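Local coordinates for alternansucrase (Leuconostoc mesenteroides, PDB 6HVG), which is a calcium-binding member of glycoside hydrolase family 70, built around a circularly permuted (β/α)8 barrel and flanked by repeats related to choline-binding modules, at residues A[748-751]-A[755-758]; A[828-833]-A[1044-1049]. All blocks are in the same frame, centred on the assembly; numbering follows the deposited sequence.

Interaction 1 of 2, residues A[748-751]-A[755-758]; sequences FVRA and DAQD
The β-to-α loop that leaves barrel strand 745-747 doubles back before helix 757-766 begins, and R750 holds its two limbs together by reaching across to the backbone of D755. The one hydrogen bond between the segments runs from R750 NH1 to D755 O, at 2.9 Å. It is bent, with an N-H...O angle of 139°, and the nitrogen stands above the carbonyl plane, 47° out of it. Before this bond is made, the aliphatic part of R750 has already passed D755: R750 CD lies 3.6 Å from D755 CB. A kink in the arginine chain at chi3 (-63°) then turns the guanidinium so that D755 O lies at the guanidinium edge, a little out of its plane.

D755 shows the contact its methylene and its C=O, while its carboxylate makes no contact with the guanidinium; OD2 is hydrogen-bonded to H693 NE2. The D755 backbone has left-handed helical torsions, which swing the chain into A756, the N-cap residue of the helix. A756 CB fills in beside the bond, 3.7 Å from A751 O and 4.0 Å from R750 NH1. At its far end R750 NH2 makes a salt bridge to D828, tying this loop to the next one round the barrel. With R750 joining its limbs, this is a β-to-α loop at the C-terminal end of a parallel strand, as in (β/α)8 barrels.

Interaction 2 of 2, residues A[828-833]-A[1044-1049]; sequences DMYLEG and VIYEGF
E832 OE2 is gripped by two groups, the guanidinium NH1 of R750 and the hydroxyl of Y825, and this anchors the loop whose earlier residues, M829 and Y830, touch Y1046. E832 itself stays clear of the 1044-1049 segment; the contact is made a few residues before it, by side chains alone. The backbones are well apart, 9.4 Å between M829 CA and G1048 CA at their nearest, and no hydrogen bond crosses the gap.

Y1046 bridges it. Its CG is anti to the backbone N (chi1 179°), and the ring extends from strand 1045-1047 far enough to touch both residues, M829 along its CE1 edge and Y830 with the hydroxyl. Y1046 OH comes up to the edge of the Y830 ring, close to that ring's plane, at 3.9 Å from Y830 CD1 and 4.0 Å from Y830 CE1; that position makes it a hydroxyl against a ring edge. The two tyrosine side chains cross at about a right angle. M829 meets the other ring in a similar way: its CG lies at the rim of Y1046, near the ring plane, 4.3 Å from Y1046 CE1, an apolar contact.

M829 also packs on V824 of the neighbouring strand and on I847 and S848 of helix 844-857, which places the cluster between the sheet and the helices outside it. The next residue along the strand, E1047, turns its side chain to the other side of the sheet, where OE2 is hydrogen-bonded to H752 ND1. Alternation of this sort, with one side chain directed to the barrel interior and the next to the surrounding helices, is typical of the parallel strands of a (β/α)8 barrel.

In the fold
Three consecutive strands of the parallel barrel, 745-747, 821-825 and 1045-1047, bring the two contacts together, their centres about 11 Å apart. R750 is the main joint: besides closing interaction 1, it makes salt bridges into the 828-833 segment of interaction 2, NH2 to D828 OD1 and NH1 to E832 OE2, the latter at 3.2 Å. A756 CB packs on the same E832 carboxylate, and A751 CA lies 3.4 Å from E1047 OE1, so interaction 1 touches both segments of interaction 2. Between strands 821-825 and 1045-1047 the chain leaves the barrel to build most of a large antiparallel sheet. The calcium site (E575, D581, N625, D1159) involves neither contact.

Interaction 1 of 2, residues A[748-751]-A[755-758]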
ATOM      1  N   PHE A 748      16.146 -13.156 -10.282  1.00 45.28           N
ATOM      2  CA  PHE A 748      16.931 -12.256  -9.445  1.00 47.99           C
ATOM      3  C   PHE A 748      16.792 -12.581  -7.982  1.00 47.18           C
ATOM      4  O   PHE A 748      15.895 -13.294  -7.593  1.00 43.01           O
ATOM      5  CB  PHE A 748      16.508 -10.807  -9.686  1.00 49.69           C
ATOM      6  CG  PHE A 748      15.045 -10.557  -9.473  1.00 52.58           C
ATOM      7  CD1 PHE A 748      14.138 -10.693 -10.520  1.00 55.09           C
ATOM      8  CD2 PHE A 748      14.574 -10.175  -8.240  1.00 54.35           C
ATOM      9  CE1 PHE A 748      12.790 -10.471 -10.340  1.00 52.26           C
ATOM     10  CE2 PHE A 748      13.225  -9.942  -8.051  1.00 54.43           C
ATOM     11  CZ  PHE A 748      12.334 -10.094  -9.100  1.00 54.25           C
ATOM     12  N   VAL A 749      17.713 -12.041  -7.185  1.00 51.95           N
ATOM     13  CA  VAL A 749      17.662 -12.137  -5.728  1.00 50.10           C
ATOM     14  C   VAL A 749      16.998 -10.895  -5.156  1.00 49.05           C
ATOM     15  O   VAL A 749      16.167 -10.991  -4.266  1.00 53.32           O
ATOM     16  CB  VAL A 749      19.065 -12.279  -5.134  1.00 51.09           C
ATOM     17  CG1 VAL A 749      19.000 -12.377  -3.619  1.00 50.91           C
ATOM     18  CG2 VAL A 749      19.751 -13.519  -5.717  1.00 53.06           C
ATOM     19  N   ARG A 750      17.363  -9.729  -5.674  1.00 47.60           N
ATOM     20  CA  ARG A 750      16.746  -8.464  -5.261  1.00 45.83           C
ATOM     21  C   ARG A 750      16.526  -7.587  -6.466  1.00 43.56           C
ATOM     22  O   ARG A 750      17.084  -7.831  -7.526  1.00 44.94           O
ATOM     23  CB  ARG A 750      17.621  -7.706  -4.232  1.00 47.78           C
ATOM     24  CG  ARG A 750      17.790  -8.449  -2.923  1.00 50.27           C
ATOM     25  CD  ARG A 750      17.979  -7.515  -1.746  1.00 50.78           C
ATOM     26  NE  ARG A 750      19.201  -6.728  -1.879  1.00 49.10           N
ATOM     27  CZ  ARG A 750      19.283  -5.408  -1.815  1.00 49.92           C
ATOM     28  NH1 ARG A 750      18.219  -4.649  -1.607  1.00 46.28           N
ATOM     29  NH2 ARG A 750      20.462  -4.839  -1.966  1.00 54.96           N
ATOM     30  N   ALA A 751      15.708  -6.555  -6.292  1.00 42.76           N
ATOM     31  CA  ALA A 751      15.431  -5.610  -7.357  1.00 42.67           C
ATOM     32  C   ALA A 751      15.267  -4.207  -6.807  1.00 43.33           C
ATOM     33  O   ALA A 751      15.184  -4.017  -5.600  1.00 43.22           O
ATOM     34  CB  ALA A 751      14.193  -6.052  -8.119  1.00 43.01           C
ATOM     35  N   ASP A 755      12.822  -6.149  -1.983  1.00 49.42           N
ATOM     36  CA  ASP A 755      13.713  -6.123  -0.815  1.00 49.85           C
ATOM     37  C   ASP A 755      14.598  -4.881  -0.736  1.00 50.48           C
ATOM     38  O   ASP A 755      15.729  -4.949  -0.246  1.00 49.24           O
ATOM     39  CB  ASP A 755      14.570  -7.389  -0.748  1.00 51.19           C
ATOM     40  CG  ASP A 755      13.761  -8.627  -0.397  1.00 51.58           C
ATOM     41  OD1 ASP A 755      12.540  -8.496  -0.205  1.00 52.87           O
ATOM     42  OD2 ASP A 755      14.350  -9.731  -0.312  1.00 52.62           O
ATOM     43  N   ALA A 756      14.069  -3.746  -1.176  1.00 49.96           N
ATOM     44  CA  ALA A 756      14.799  -2.489  -1.076  1.00 55.41           C
ATOM     45  C   ALA A 756      13.937  -1.423  -0.410  1.00 60.03           C
ATOM     46  O   ALA A 756      14.253  -0.949   0.670  1.00 63.99           O
ATOM     47  CB  ALA A 756      15.256  -2.037  -2.468  1.00 56.67           C
ATOM     48  N   GLN A 757      12.841  -1.075  -1.073  1.00 61.96           N
ATOM     49  CA  GLN A 757      11.939  -0.012  -0.644  1.00 61.96           C
ATOM     50  C   GLN A 757      11.431  -0.179   0.787  1.00 62.76           C
ATOM     51  O   GLN A 757      11.342   0.796   1.528  1.00 64.38           O
ATOM     52  CB  GLN A 757      10.726   0.104  -1.583  1.00 65.12           C
ATOM     53  CG  GLN A 757      10.708  -0.846  -2.782  1.00 67.94           C
ATOM     54  CD  GLN A 757       9.464  -1.660  -2.884  1.00 74.55           C
ATOM     55  OE1 GLN A 757       9.417  -2.622  -3.634  1.00 79.22           O
ATOM     56  NE2 GLN A 757       8.464  -1.315  -2.097  1.00 81.57           N
ATOM     57  N   ASP A 758      11.059  -1.396   1.170  1.00 61.19           N
ATOM     58  CA  ASP A 758      10.547  -1.620   2.523  1.00 59.17           C
ATOM     59  C   ASP A 758      11.646  -1.538   3.592  1.00 59.99           C
ATOM     60  O   ASP A 758      11.551  -0.730   4.527  1.00 65.09           O
ATOM     61  CB  ASP A 758       9.758  -2.930   2.604  1.00 59.02           C
ATOM     62  CG  ASP A 758       8.325  -2.785   2.073  1.00 59.47           C
ATOM     63  OD1 ASP A 758       7.955  -1.686   1.567  1.00 56.47           O
ATOM     64  OD2 ASP A 758       7.572  -3.773   2.164  1.00 55.35           O
TER

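Interaction 2 of 2, residues A[828-833]-A[1044-1049]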
ATOM      1  N   ASP A 828      23.104  -4.485  -4.696  1.00 51.48           N
ATOM      2  CA  ASP A 828      23.909  -5.549  -4.113  1.00 51.55           C
ATOM      3  C   ASP A 828      25.384  -5.385  -4.473  1.00 51.26           C
ATOM      4  O   ASP A 828      26.237  -6.040  -3.878  1.00 51.81           O
ATOM      5  CB  ASP A 828      23.421  -6.920  -4.603  1.00 53.44           C
ATOM      6  CG  ASP A 828      22.017  -7.244  -4.120  1.00 57.98           C
ATOM      7  OD1 ASP A 828      21.679  -6.786  -3.002  1.00 56.81           O
ATOM      8  OD2 ASP A 828      21.269  -7.938  -4.866  1.00 57.89           O
ATOM      9  N   MET A 829      25.674  -4.533  -5.455  1.00 50.56           N
ATOM     10  CA  MET A 829      27.039  -4.270  -5.911  1.00 54.00           C
ATOM     11  C   MET A 829      27.581  -2.942  -5.370  1.00 55.15           C
ATOM     12  O   MET A 829      28.750  -2.850  -4.998  1.00 57.33           O
ATOM     13  CB  MET A 829      27.085  -4.249  -7.437  1.00 56.30           C
ATOM     14  CG  MET A 829      26.704  -5.570  -8.090  1.00 56.88           C
ATOM     15  SD  MET A 829      27.952  -6.834  -7.808  1.00 62.54           S
ATOM     16  CE  MET A 829      29.190  -6.315  -8.997  1.00 61.71           C
ATOM     17  N   TYR A 830      26.734  -1.917  -5.350  1.00 53.96           N
ATOM     18  CA  TYR A 830      27.082  -0.613  -4.819  1.00 54.21           C
ATOM     19  C   TYR A 830      26.015  -0.214  -3.817  1.00 56.45           C
ATOM     20  O   TYR A 830      24.943  -0.823  -3.771  1.00 61.76           O
ATOM     21  CB  TYR A 830      27.226   0.397  -5.958  1.00 54.72           C
ATOM     22  CG  TYR A 830      28.324  -0.017  -6.905  1.00 59.84           C
ATOM     23  CD1 TYR A 830      28.052  -0.841  -7.998  1.00 62.13           C
ATOM     24  CD2 TYR A 830      29.658   0.353  -6.676  1.00 62.79           C
ATOM     25  CE1 TYR A 830      29.063  -1.252  -8.853  1.00 67.48           C
ATOM     26  CE2 TYR A 830      30.683  -0.067  -7.521  1.00 64.96           C
ATOM     27  CZ  TYR A 830      30.379  -0.863  -8.607  1.00 67.31           C
ATOM     28  OH  TYR A 830      31.366  -1.284  -9.456  1.00 67.57           O
ATOM     29  N   LEU A 831      26.305   0.782  -2.982  1.00 55.20           N
ATOM     30  CA  LEU A 831      25.356   1.190  -1.956  1.00 53.61           C
ATOM     31  C   LEU A 831      24.171   1.925  -2.568  1.00 52.90           C
ATOM     32  O   LEU A 831      24.343   2.764  -3.467  1.00 54.35           O
ATOM     33  CB  LEU A 831      26.038   2.076  -0.924  1.00 56.14           C
ATOM     34  CG  LEU A 831      27.101   1.397  -0.053  1.00 55.91           C
ATOM     35  CD1 LEU A 831      27.735   2.430   0.867  1.00 55.93           C
ATOM     36  CD2 LEU A 831      26.541   0.223   0.751  1.00 54.71           C
ATOM     37  N   GLU A 832      22.979   1.624  -2.056  1.00 50.58           N
ATOM     38  CA  GLU A 832      21.715   2.067  -2.668  1.00 48.72           C
ATOM     39  C   GLU A 832      21.408   3.547  -2.583  1.00 49.45           C
ATOM     40  O   GLU A 832      20.577   4.028  -3.347  1.00 50.92           O
ATOM     41  CB  GLU A 832      20.541   1.290  -2.088  1.00 48.30           C
ATOM     42  CG  GLU A 832      20.327  -0.039  -2.789  1.00 49.10           C
ATOM     43  CD  GLU A 832      19.625  -1.053  -1.924  1.00 49.48           C
ATOM     44  OE1 GLU A 832      20.150  -1.410  -0.863  1.00 49.01           O
ATOM     45  OE2 GLU A 832      18.545  -1.503  -2.307  1.00 51.89           O
ATOM     46  N   GLY A 833      22.069   4.266  -1.676  1.00 51.52           N
ATOM     47  CA  GLY A 833      21.888   5.706  -1.535  1.00 51.75           C
ATOM     48  C   GLY A 833      23.097   6.513  -1.979  1.00 53.48           C
ATOM     49  O   GLY A 833      24.105   5.973  -2.419  1.00 51.38           O
ATOM     50  N   VAL A1044      23.536 -12.028 -19.195  1.00 44.44           N
ATOM     51  CA  VAL A1044      23.333 -11.520 -17.839  1.00 41.49           C
ATOM     52  C   VAL A1044      22.814 -10.092 -17.946  1.00 40.80           C
ATOM     53  O   VAL A1044      23.419  -9.255 -18.636  1.00 40.71           O
ATOM     54  CB  VAL A1044      24.636 -11.500 -17.042  1.00 40.40           C
ATOM     55  CG1 VAL A1044      24.380 -10.940 -15.656  1.00 42.57           C
ATOM     56  CG2 VAL A1044      25.236 -12.886 -16.964  1.00 39.62           C
ATOM     57  N   ILE A1045      21.711  -9.810 -17.261  1.00 39.61           N
ATOM     58  CA  ILE A1045      21.171  -8.454 -17.211  1.00 39.70           C
ATOM     59  C   ILE A1045      21.652  -7.778 -15.948  1.00 39.80           C
ATOM     60  O   ILE A1045      21.704  -8.402 -14.898  1.00 43.52           O
ATOM     61  CB  ILE A1045      19.638  -8.451 -17.188  1.00 38.98           C
ATOM     62  CG1 ILE A1045      19.081  -9.206 -18.390  1.00 40.53           C
ATOM     63  CG2 ILE A1045      19.109  -7.030 -17.216  1.00 37.94           C
ATOM     64  CD1 ILE A1045      17.617  -9.513 -18.281  1.00 39.58           C
ATOM     65  N   TYR A1046      22.009  -6.516 -16.052  1.00 39.94           N
ATOM     66  CA  TYR A1046      22.378  -5.747 -14.890  1.00 43.81           C
ATOM     67  C   TYR A1046      21.337  -4.676 -14.726  1.00 46.11           C
ATOM     68  O   TYR A1046      21.161  -3.830 -15.609  1.00 43.54           O
ATOM     69  CB  TYR A1046      23.745  -5.126 -15.083  1.00 45.67           C
ATOM     70  CG  TYR A1046      24.249  -4.265 -13.959  1.00 46.71           C
ATOM     71  CD1 TYR A1046      24.588  -4.814 -12.738  1.00 48.61           C
ATOM     72  CD2 TYR A1046      24.423  -2.906 -14.130  1.00 49.56           C
ATOM     73  CE1 TYR A1046      25.074  -4.032 -11.706  1.00 49.04           C
ATOM     74  CE2 TYR A1046      24.920  -2.117 -13.108  1.00 52.70           C
ATOM     75  CZ  TYR A1046      25.238  -2.685 -11.895  1.00 50.84           C
ATOM     76  OH  TYR A1046      25.726  -1.890 -10.889  1.00 53.69           O
ATOM     77  N   GLU A1047      20.623  -4.739 -13.608  1.00 48.08           N
ATOM     78  CA  GLU A1047      19.662  -3.711 -13.269  1.00 47.95           C
ATOM     79  C   GLU A1047      20.445  -2.654 -12.552  1.00 46.12           C
ATOM     80  O   GLU A1047      20.773  -2.817 -11.370  1.00 47.37           O
ATOM     81  CB  GLU A1047      18.633  -4.317 -12.360  1.00 50.48           C
ATOM     82  CG  GLU A1047      17.500  -3.377 -12.023  1.00 55.96           C
ATOM     83  CD  GLU A1047      16.642  -3.936 -10.909  1.00 56.87           C
ATOM     84  OE1 GLU A1047      17.181  -4.703 -10.096  1.00 55.07           O
ATOM     85  OE2 GLU A1047      15.440  -3.635 -10.860  1.00 61.17           O
ATOM     86  N   GLY A1048      20.768  -1.574 -13.257  1.00 45.60           N
ATOM     87  CA  GLY A1048      21.831  -0.654 -12.815  1.00 48.47           C
ATOM     88  C   GLY A1048      21.375   0.693 -12.256  1.00 48.02           C
ATOM     89  O   GLY A1048      21.769   1.718 -12.766  1.00 50.03           O
ATOM     90  N   PHE A1049      20.507   0.678 -11.259  1.00 47.29           N
ATOM     91  CA  PHE A1049      20.074   1.870 -10.610  1.00 45.73           C
ATOM     92  C   PHE A1049      19.395   1.431  -9.364  1.00 44.62           C
ATOM     93  O   PHE A1049      19.034   0.278  -9.210  1.00 41.28           O
ATOM     94  CB  PHE A1049      19.096   2.659 -11.486  1.00 49.13           C
ATOM     95  CG  PHE A1049      17.763   2.009 -11.645  1.00 51.44           C
ATOM     96  CD1 PHE A1049      17.576   0.984 -12.561  1.00 50.22           C
ATOM     97  CD2 PHE A1049      16.673   2.443 -10.883  1.00 49.54           C
ATOM     98  CE1 PHE A1049      16.349   0.375 -12.701  1.00 52.05           C
ATOM     99  CE2 PHE A1049      15.453   1.864 -11.049  1.00 50.96           C
ATOM    100  CZ  PHE A1049      15.279   0.822 -11.951  1.00 54.28           C
TER